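Local coordinates for protein fatty acyl CoA synthetase FADD13 (FATTY-ACYL-CoA SYNTHETASE) (Mycobacterium tuberculosis, PDB 3R44) that belongs to the ANL superfamily of AMP-binding enzymes, with a large AMP-binding region and a smaller C-terminal domain, at residues S29-Q33 against Y210-L214. Residues are numbered along the deposited sequence; the frame is centred on the assembly and turned at random.
Sequences SPRLQ and YRDRL
Ser-29, the first residue to leave helical geometry after helix 18-28, meets the phenol end of Tyr-210. Ser-29 OG lies 3.4 Å from Tyr-210 OH, near the plane of the ring and at its edge, a weak hydrogen bond in which either hydroxyl could be the donor. The serine oxygen has a stronger partner in Arg-25 NH1, back on the helix. From here a type I beta turn, closed by Leu-32 N to Ser-29 O at 3.3 Å, swings the chain round so that Leu-32 faces the second segment. With CG anti to the backbone nitrogen (chi1 172°), Leu-32 splits its two methyls between two neighbours. Leu-32 CD2 comes obliquely to the tyrosine ring, 3.9 Å from Tyr-210 CE1, while Leu-32 CD1 sits over one face of the Arg-211 guanidinium, 3.8 Å from Arg-211 CZ. Arg-211 in turn lays its CG over the centre of the Tyr-210 ring, so leucine, arginine and tyrosine pack as one cluster. The two loops lead into strands 33-37 and 213-216 of the mixed sheet of the AMP-binding region, which run parallel on either side of strand 238-241. Gln-33 begins the first of them, and the Arg-213 side chain, bent at chi3, spans most of the gap to it, touching Thr-238 and Ile-240 of the intervening strand. Gln-33 OE1 takes two bonds from the end of the guanidinium, 2.8 Å from Arg-213 NH2 and 3.0 Å from Arg-213 NH1. Both are bent, the first to 149° at the hydrogen, because the donors converge on one oxygen. Amide and guanidinium are nearly coplanar, 21° apart, and this two-pronged grip should limit rotation of the amide. Arg-213 NH2 also forms a salt bridge with Glu-257, which probably helps hold the guanidinium in place.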
loop_
_atom_site.group_PDB
_atom_site.type_symbol
_atom_site.label_atom_id
_atom_site.label_comp_id
_atom_site.label_asym_id
_atom_site.label_seq_id
_atom_site.Cartn_x
_atom_site.Cartn_y
_atom_site.Cartn_z
ATOM N N SER A 29 7.016 -7.942 27.263
ATOM C CA SER A 29 5.566 -8.106 27.397
ATOM C C SER A 29 5.141 -9.484 26.983
ATOM O O SER A 29 4.358 -9.573 26.080
ATOM C CB SER A 29 4.821 -7.182 26.426
ATOM O OG SER A 29 5.339 -5.895 26.425
ATOM N N PRO A 30 5.620 -10.536 27.636
ATOM C CA PRO A 30 5.401 -11.895 27.149
ATOM C C PRO A 30 3.941 -12.294 27.144
ATOM O O PRO A 30 3.502 -13.069 26.297
ATOM C CB PRO A 30 6.171 -12.776 28.155
ATOM C CG PRO A 30 6.526 -11.926 29.266
ATOM C CD PRO A 30 6.597 -10.523 28.734
ATOM N N ARG A 31 3.191 -11.763 28.105
ATOM C CA ARG A 31 1.804 -12.193 28.271
ATOM C C ARG A 31 0.802 -11.230 27.666
ATOM O O ARG A 31 -0.413 -11.429 27.750
ATOM C CB ARG A 31 1.549 -12.495 29.766
ATOM C CG ARG A 31 2.574 -13.590 30.307
ATOM C CD ARG A 31 2.218 -14.861 29.517
ATOM N NE ARG A 31 3.004 -16.079 29.680
ATOM C CZ ARG A 31 2.611 -17.155 30.372
ATOM N NH1 ARG A 31 1.445 -17.183 31.059
ATOM N NH2 ARG A 31 3.410 -18.221 30.403
ATOM N N LEU A 32 1.296 -10.189 27.037
ATOM C CA LEU A 32 0.442 -9.288 26.327
ATOM C C LEU A 32 -0.110 -9.946 25.080
ATOM O O LEU A 32 0.627 -10.613 24.352
ATOM C CB LEU A 32 1.233 -8.038 25.932
ATOM C CG LEU A 32 0.533 -7.047 25.016
ATOM C CD1 LEU A 32 -0.744 -6.424 25.681
ATOM C CD2 LEU A 32 1.535 -5.955 24.669
ATOM N N GLN A 33 -1.421 -9.840 24.839
ATOM C CA GLN A 33 -1.951 -10.357 23.577
ATOM C C GLN A 33 -1.317 -9.759 22.317
ATOM O O GLN A 33 -1.158 -8.508 22.185
ATOM C CB GLN A 33 -3.454 -10.240 23.501
ATOM C CG GLN A 33 -4.206 -11.007 24.587
ATOM C CD GLN A 33 -5.676 -11.018 24.252
ATOM O OE1 GLN A 33 -6.297 -9.993 24.169
ATOM N NE2 GLN A 33 -6.187 -12.177 23.936
ATOM N N TYR A 210 1.018 1.951 24.049
ATOM C CA TYR A 210 1.250 0.648 24.628
ATOM C C TYR A 210 -0.078 0.036 25.003
ATOM O O TYR A 210 -0.920 0.711 25.601
ATOM C CB TYR A 210 2.116 0.776 25.853
ATOM C CG TYR A 210 2.395 -0.543 26.549
ATOM C CD1 TYR A 210 2.835 -1.648 25.838
ATOM C CD2 TYR A 210 2.208 -0.688 27.931
ATOM C CE1 TYR A 210 3.111 -2.894 26.491
ATOM C CE2 TYR A 210 2.477 -1.923 28.585
ATOM C CZ TYR A 210 2.926 -3.016 27.839
ATOM O OH TYR A 210 3.191 -4.229 28.448
ATOM N N ARG A 211 -0.261 -1.230 24.627
ATOM C CA ARG A 211 -1.468 -2.019 24.870
ATOM C C ARG A 211 -2.694 -1.616 23.992
ATOM O O ARG A 211 -3.765 -2.188 24.166
ATOM C CB ARG A 211 -1.824 -2.046 26.378
ATOM C CG ARG A 211 -0.702 -2.609 27.247
ATOM C CD ARG A 211 -1.018 -2.883 28.716
ATOM N NE ARG A 211 -1.836 -4.087 28.792
ATOM C CZ ARG A 211 -1.432 -5.287 29.214
ATOM N NH1 ARG A 211 -0.200 -5.482 29.692
ATOM N NH2 ARG A 211 -2.295 -6.300 29.192
ATOM N N ASP A 212 -2.532 -0.684 23.030
ATOM C CA ASP A 212 -3.609 -0.420 22.072
ATOM C C ASP A 212 -3.933 -1.764 21.353
ATOM O O ASP A 212 -3.099 -2.664 21.218
ATOM C CB ASP A 212 -3.227 0.622 21.004
ATOM C CG ASP A 212 -3.481 2.060 21.416
ATOM O OD1 ASP A 212 -4.230 2.329 22.395
ATOM O OD2 ASP A 212 -2.939 2.996 20.734
ATOM N N ARG A 213 -5.179 -1.865 20.912
ATOM C CA ARG A 213 -5.675 -2.979 20.131
ATOM C C ARG A 213 -6.047 -2.474 18.750
ATOM O O ARG A 213 -6.829 -1.514 18.606
ATOM C CB ARG A 213 -6.861 -3.608 20.855
ATOM C CG ARG A 213 -6.509 -3.926 22.241
ATOM C CD ARG A 213 -7.560 -4.584 23.075
ATOM N NE ARG A 213 -8.017 -5.918 22.681
ATOM C CZ ARG A 213 -7.477 -7.058 23.095
ATOM N NH1 ARG A 213 -6.389 -7.026 23.827
ATOM N NH2 ARG A 213 -8.032 -8.230 22.773
ATOM N N LEU A 214 -5.487 -3.101 17.721
ATOM C CA LEU A 214 -5.512 -2.534 16.384
ATOM C C LEU A 214 -6.140 -3.524 15.412
ATOM O O LEU A 214 -5.651 -4.661 15.225
ATOM C CB LEU A 214 -4.082 -2.113 15.956
ATOM C CG LEU A 214 -4.019 -1.360 14.618
ATOM C CD1 LEU A 214 -2.738 -0.525 14.534
ATOM C CD2 LEU A 214 -4.035 -2.372 13.465
#